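PDB 7FE6: AvmM from Streptomyces sp. NBRC 109436, which catalyses macrocyclization in alchivemycin A biosynthesis through dehydration and Michael-type addition. Local coordinates for residues I64-R69 and I148-A153; E75-F80 and L142-G147. All coordinates share one frame; numbering follows the deposited sequence.

Contact 1. Residues I64-R69 and I148-A153; sequences IWFSDR and ITSEHA
D68 grips the 148-153 loop with both carboxylate oxygens, each used on its syn side: OD1 takes the hydroxyl OG of S150 at 2.8 Å and OD2 the backbone N of E151 at 2.7 Å, the latter almost straight (170°). The carbonyl O of H152 is likewise held twice, by N of S67 at 3.0 Å and by OG of the same serine at 2.7 Å, which comes in tilted from the carbonyl plane. S150 also sets its CB over the centre of the F66 ring as a CH-pi contact, 3.9 Å from the centroid, while CB of A153 packs on CD1 of F66. Farther along, NH1 of R69 reaches O of T149 at 2.9 Å, bent to 140°, and CG1 of I148 lies over one guanidinium face, displaced toward its rim; NH2 of R69 meets OD2 of D71 in a salt bridge. The H152 ring stands nearly perpendicular to W65, and its ND1 bonds NE2 of H139 of the second subunit. E151 is held by a salt bridge to R188 of its own chain. F66 and A153 form an antiparallel non-hydrogen-bonded bridge where strand 57-66 ends beside the start of strand 153-162, the preceding loop tied on by S67, D68 and R69, mostly through its backbone.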
# COMPACT_ATOMS: atom_id res chain seq x y z
N ILE A 64 -17.41 4.78 -2.66
CA ILE A 64 -17.76 3.86 -1.59
C ILE A 64 -18.75 2.85 -2.16
O ILE A 64 -19.73 3.24 -2.80
CB ILE A 64 -18.34 4.59 -0.37
CG1 ILE A 64 -17.32 5.63 0.12
CG2 ILE A 64 -18.67 3.56 0.71
CD1 ILE A 64 -17.75 6.37 1.37
N TRP A 65 -18.48 1.57 -1.96
CA TRP A 65 -19.19 0.48 -2.60
C TRP A 65 -19.57 -0.57 -1.57
O TRP A 65 -18.72 -0.99 -0.77
CB TRP A 65 -18.35 -0.15 -3.71
CG TRP A 65 -18.93 -1.42 -4.33
CD1 TRP A 65 -20.11 -1.54 -5.02
CD2 TRP A 65 -18.31 -2.72 -4.38
NE1 TRP A 65 -20.28 -2.84 -5.46
CE2 TRP A 65 -19.19 -3.58 -5.09
CE3 TRP A 65 -17.11 -3.25 -3.88
CZ2 TRP A 65 -18.90 -4.92 -5.31
CZ3 TRP A 65 -16.83 -4.58 -4.11
CH2 TRP A 65 -17.72 -5.41 -4.81
N PHE A 66 -20.83 -0.98 -1.56
CA PHE A 66 -21.28 -2.13 -0.79
C PHE A 66 -21.64 -3.25 -1.76
O PHE A 66 -22.48 -3.06 -2.64
CB PHE A 66 -22.49 -1.79 0.09
CG PHE A 66 -22.18 -0.89 1.27
CD1 PHE A 66 -20.89 -0.47 1.52
CD2 PHE A 66 -23.19 -0.48 2.13
CE1 PHE A 66 -20.61 0.35 2.61
CE2 PHE A 66 -22.92 0.34 3.22
CZ PHE A 66 -21.62 0.76 3.46
N SER A 67 -21.00 -4.40 -1.59
CA SER A 67 -21.26 -5.51 -2.49
C SER A 67 -22.51 -6.30 -2.11
O SER A 67 -22.98 -7.10 -2.93
CB SER A 67 -20.07 -6.46 -2.49
OG SER A 67 -20.07 -7.20 -1.30
N ASP A 68 -23.03 -6.12 -0.89
CA ASP A 68 -24.03 -7.01 -0.32
C ASP A 68 -25.30 -6.29 0.08
O ASP A 68 -26.08 -6.83 0.88
CB ASP A 68 -23.44 -7.77 0.87
CG ASP A 68 -22.85 -6.85 1.93
OD1 ASP A 68 -22.66 -5.64 1.64
OD2 ASP A 68 -22.55 -7.33 3.04
N ARG A 69 -25.55 -5.11 -0.46
CA ARG A 69 -26.80 -4.39 -0.28
C ARG A 69 -26.80 -3.19 -1.22
O ARG A 69 -25.73 -2.69 -1.60
CB ARG A 69 -26.97 -3.95 1.17
CG ARG A 69 -25.80 -3.19 1.73
CD ARG A 69 -25.92 -3.14 3.24
NE ARG A 69 -27.14 -2.45 3.65
CZ ARG A 69 -27.56 -2.36 4.91
NH1 ARG A 69 -26.86 -2.92 5.88
NH2 ARG A 69 -28.68 -1.72 5.20
N ILE A 148 -25.92 0.63 10.09
CA ILE A 148 -25.71 0.15 8.73
C ILE A 148 -24.43 -0.67 8.72
O ILE A 148 -23.44 -0.28 9.36
CB ILE A 148 -25.71 1.30 7.71
CG1 ILE A 148 -25.75 0.77 6.27
CG2 ILE A 148 -24.53 2.25 7.93
CD1 ILE A 148 -26.16 1.83 5.23
N THR A 149 -24.47 -1.84 8.08
CA THR A 149 -23.35 -2.76 8.08
C THR A 149 -23.10 -3.28 6.67
O THR A 149 -23.95 -3.16 5.78
CB THR A 149 -23.57 -3.96 8.99
OG1 THR A 149 -24.67 -4.73 8.49
CG2 THR A 149 -23.83 -3.51 10.42
N SER A 150 -21.91 -3.86 6.48
CA SER A 150 -21.59 -4.51 5.22
C SER A 150 -20.47 -5.52 5.45
O SER A 150 -19.50 -5.22 6.15
CB SER A 150 -21.18 -3.48 4.16
OG SER A 150 -20.77 -4.14 2.99
N GLU A 151 -20.58 -6.68 4.83
CA GLU A 151 -19.58 -7.72 5.01
C GLU A 151 -18.57 -7.80 3.87
O GLU A 151 -17.62 -8.59 3.95
CB GLU A 151 -20.30 -9.05 5.25
CG GLU A 151 -20.88 -9.02 6.66
CD GLU A 151 -19.76 -8.74 7.68
OE1 GLU A 151 -18.83 -9.60 7.73
OE2 GLU A 151 -19.75 -7.65 8.33
N HIS A 152 -18.73 -7.00 2.82
CA HIS A 152 -17.67 -6.84 1.84
C HIS A 152 -17.91 -5.53 1.10
O HIS A 152 -18.85 -5.41 0.30
CB HIS A 152 -17.58 -8.01 0.87
CG HIS A 152 -16.65 -7.76 -0.28
ND1 HIS A 152 -15.32 -7.46 -0.10
CD2 HIS A 152 -16.88 -7.69 -1.62
CE1 HIS A 152 -14.76 -7.25 -1.28
NE2 HIS A 152 -15.68 -7.39 -2.22
N ALA A 153 -17.04 -4.56 1.35
CA ALA A 153 -17.18 -3.21 0.86
C ALA A 153 -15.80 -2.74 0.44
O ALA A 153 -14.78 -3.34 0.78
CB ALA A 153 -17.78 -2.28 1.92

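Contact 2. Residues E75-F80 and L142-G147; sequences EDFKLF and LAFREG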
# COMPACT_ATOMS: atom_id res chain seq x y z
N GLU A 75 -26.11 10.15 1.92
CA GLU A 75 -26.60 10.61 3.22
C GLU A 75 -26.28 9.66 4.38
O GLU A 75 -26.32 10.11 5.53
CB GLU A 75 -28.13 10.80 3.14
CG GLU A 75 -28.60 11.96 2.24
CD GLU A 75 -28.31 11.74 0.76
OE1 GLU A 75 -28.70 10.67 0.22
OE2 GLU A 75 -27.65 12.64 0.13
N ASP A 76 -25.97 8.39 4.12
CA ASP A 76 -25.79 7.43 5.20
C ASP A 76 -24.41 7.51 5.84
O ASP A 76 -24.10 6.72 6.75
CB ASP A 76 -26.00 5.99 4.70
CG ASP A 76 -27.40 5.74 4.25
OD1 ASP A 76 -28.34 6.14 4.98
OD2 ASP A 76 -27.56 5.14 3.16
N PHE A 77 -23.56 8.41 5.36
CA PHE A 77 -22.25 8.60 5.94
C PHE A 77 -21.88 10.08 5.92
O PHE A 77 -22.46 10.89 5.20
CB PHE A 77 -21.21 7.74 5.20
CG PHE A 77 -21.14 7.96 3.70
CD1 PHE A 77 -20.26 8.90 3.16
CD2 PHE A 77 -21.90 7.19 2.84
CE1 PHE A 77 -20.18 9.07 1.78
CE2 PHE A 77 -21.81 7.36 1.46
CZ PHE A 77 -20.94 8.30 0.94
N LYS A 78 -20.94 10.42 6.78
CA LYS A 78 -20.36 11.75 6.82
C LYS A 78 -18.95 11.69 6.27
O LYS A 78 -18.20 10.75 6.54
CB LYS A 78 -20.36 12.31 8.23
CG LYS A 78 -21.72 12.66 8.72
CD LYS A 78 -21.67 13.29 10.07
CE LYS A 78 -23.06 13.56 10.56
NZ LYS A 78 -23.80 14.56 9.72
N LEU A 79 -18.60 12.71 5.47
CA LEU A 79 -17.36 12.70 4.70
C LEU A 79 -16.76 14.09 4.71
O LEU A 79 -17.37 15.04 4.21
CB LEU A 79 -17.62 12.23 3.26
CG LEU A 79 -16.55 11.35 2.59
CD1 LEU A 79 -16.73 11.35 1.07
CD2 LEU A 79 -15.15 11.74 2.97
N PHE A 80 -15.56 14.22 5.28
CA PHE A 80 -14.79 15.46 5.25
C PHE A 80 -13.43 15.20 4.65
O PHE A 80 -12.87 14.10 4.78
CB PHE A 80 -14.60 16.06 6.65
CG PHE A 80 -15.84 16.65 7.22
CD1 PHE A 80 -16.85 15.83 7.73
CD2 PHE A 80 -15.99 18.04 7.28
CE1 PHE A 80 -18.00 16.38 8.27
CE2 PHE A 80 -17.15 18.62 7.82
CZ PHE A 80 -18.16 17.79 8.31
N LEU A 142 -14.10 9.93 7.79
CA LEU A 142 -15.22 9.15 7.32
C LEU A 142 -15.89 8.47 8.50
O LEU A 142 -15.22 7.96 9.41
CB LEU A 142 -14.79 8.09 6.32
CG LEU A 142 -15.86 7.16 5.78
CD1 LEU A 142 -16.96 7.95 5.08
CD2 LEU A 142 -15.24 6.15 4.84
N ALA A 143 -17.23 8.49 8.48
CA ALA A 143 -18.04 7.84 9.50
C ALA A 143 -19.32 7.37 8.84
O ALA A 143 -20.00 8.16 8.17
CB ALA A 143 -18.33 8.79 10.66
N PHE A 144 -19.67 6.10 9.03
CA PHE A 144 -20.97 5.62 8.62
C PHE A 144 -21.93 5.72 9.79
O PHE A 144 -21.53 5.58 10.95
CB PHE A 144 -20.91 4.19 8.12
CG PHE A 144 -20.11 4.04 6.88
CD1 PHE A 144 -20.71 4.17 5.63
CD2 PHE A 144 -18.74 3.79 6.94
CE1 PHE A 144 -19.97 4.04 4.46
CE2 PHE A 144 -18.00 3.66 5.78
CZ PHE A 144 -18.60 3.78 4.55
N ARG A 145 -23.20 5.98 9.48
CA ARG A 145 -24.16 6.07 10.56
C ARG A 145 -24.28 4.72 11.25
O ARG A 145 -24.05 3.67 10.64
CB ARG A 145 -25.53 6.53 10.02
CG ARG A 145 -26.20 5.55 9.08
CD ARG A 145 -27.60 6.02 8.68
NE ARG A 145 -28.33 5.03 7.89
CZ ARG A 145 -28.87 3.93 8.41
NH1 ARG A 145 -28.76 3.68 9.71
NH2 ARG A 145 -29.52 3.07 7.64
N GLU A 146 -24.59 4.76 12.54
CA GLU A 146 -24.86 3.54 13.29
C GLU A 146 -26.00 2.78 12.63
O GLU A 146 -26.92 3.37 12.05
CB GLU A 146 -25.22 3.89 14.72
CG GLU A 146 -24.04 4.24 15.59
CD GLU A 146 -24.45 4.66 16.99
OE1 GLU A 146 -25.65 4.48 17.34
OE2 GLU A 146 -23.57 5.13 17.76
N GLY A 147 -25.96 1.46 12.74
CA GLY A 147 -27.06 0.68 12.25
C GLY A 147 -27.00 0.30 10.79
O GLY A 147 -27.97 -0.26 10.27
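F77 and F144 run side by side and point the same way, their rings 57° apart and their centroids 5.7 Å from each other. The CB of F77 packs on CD1 of F144 at 3.6 Å; CG of F77 lies between its backbone N and carbonyl carbon (chi1 55°), and the ring beyond it meets CE1 of F144 through CD2. On its other ortho carbon, CD1, the F77 ring receives CD1 of L142 at 3.9 Å, a methyl that also touches CG of L79 and comes nearest to the carbonyl O of K78, at 3.4 Å. All four side chains belong to one face of the sheet, where I64 of strand 57-66 covers F77, L142 and F144. K78 and A143 lie on the other face, against Y197 and L196 of the third subunit, and exchange backbone bonds, K78 N to A143 O at 2.8 Å and A143 N to K78 O at 3.1 Å. Past the paired strands, D76 and R145 also lie side by side: NE meets OD1 at 3.1 Å, in the guanidinium plane but well above the carboxylate plane, while N of R145 bonds O of D76. OD2 of D76 accepts from N of R73. This is an antiparallel strand pair, 77-83 beside 135-144, with a salt bridge at its end and one face turned to the interior between two sheets.

The centres of the two contacts lie about 13 Å apart, in the same half of the chain. Both segments of contact 2 fall between those of contact 1 in the sequence: strand 57-66 is followed by 77-83, and 135-144 by 153-162, so the chain passes twice from one sheet to the other. Contact 1 belongs to the mixed sheet and contact 2 to the antiparallel one. The sheets meet through packing between the contacts: CD1 of I64 lies 3.6 Å from CE1 of F77, and CZ of F66 is 3.8 Å from CE1 of F144. Together they form part of a shared apolar core in a beta-sandwich-like fold, while their outer sides face different subunits of the three-chain assembly.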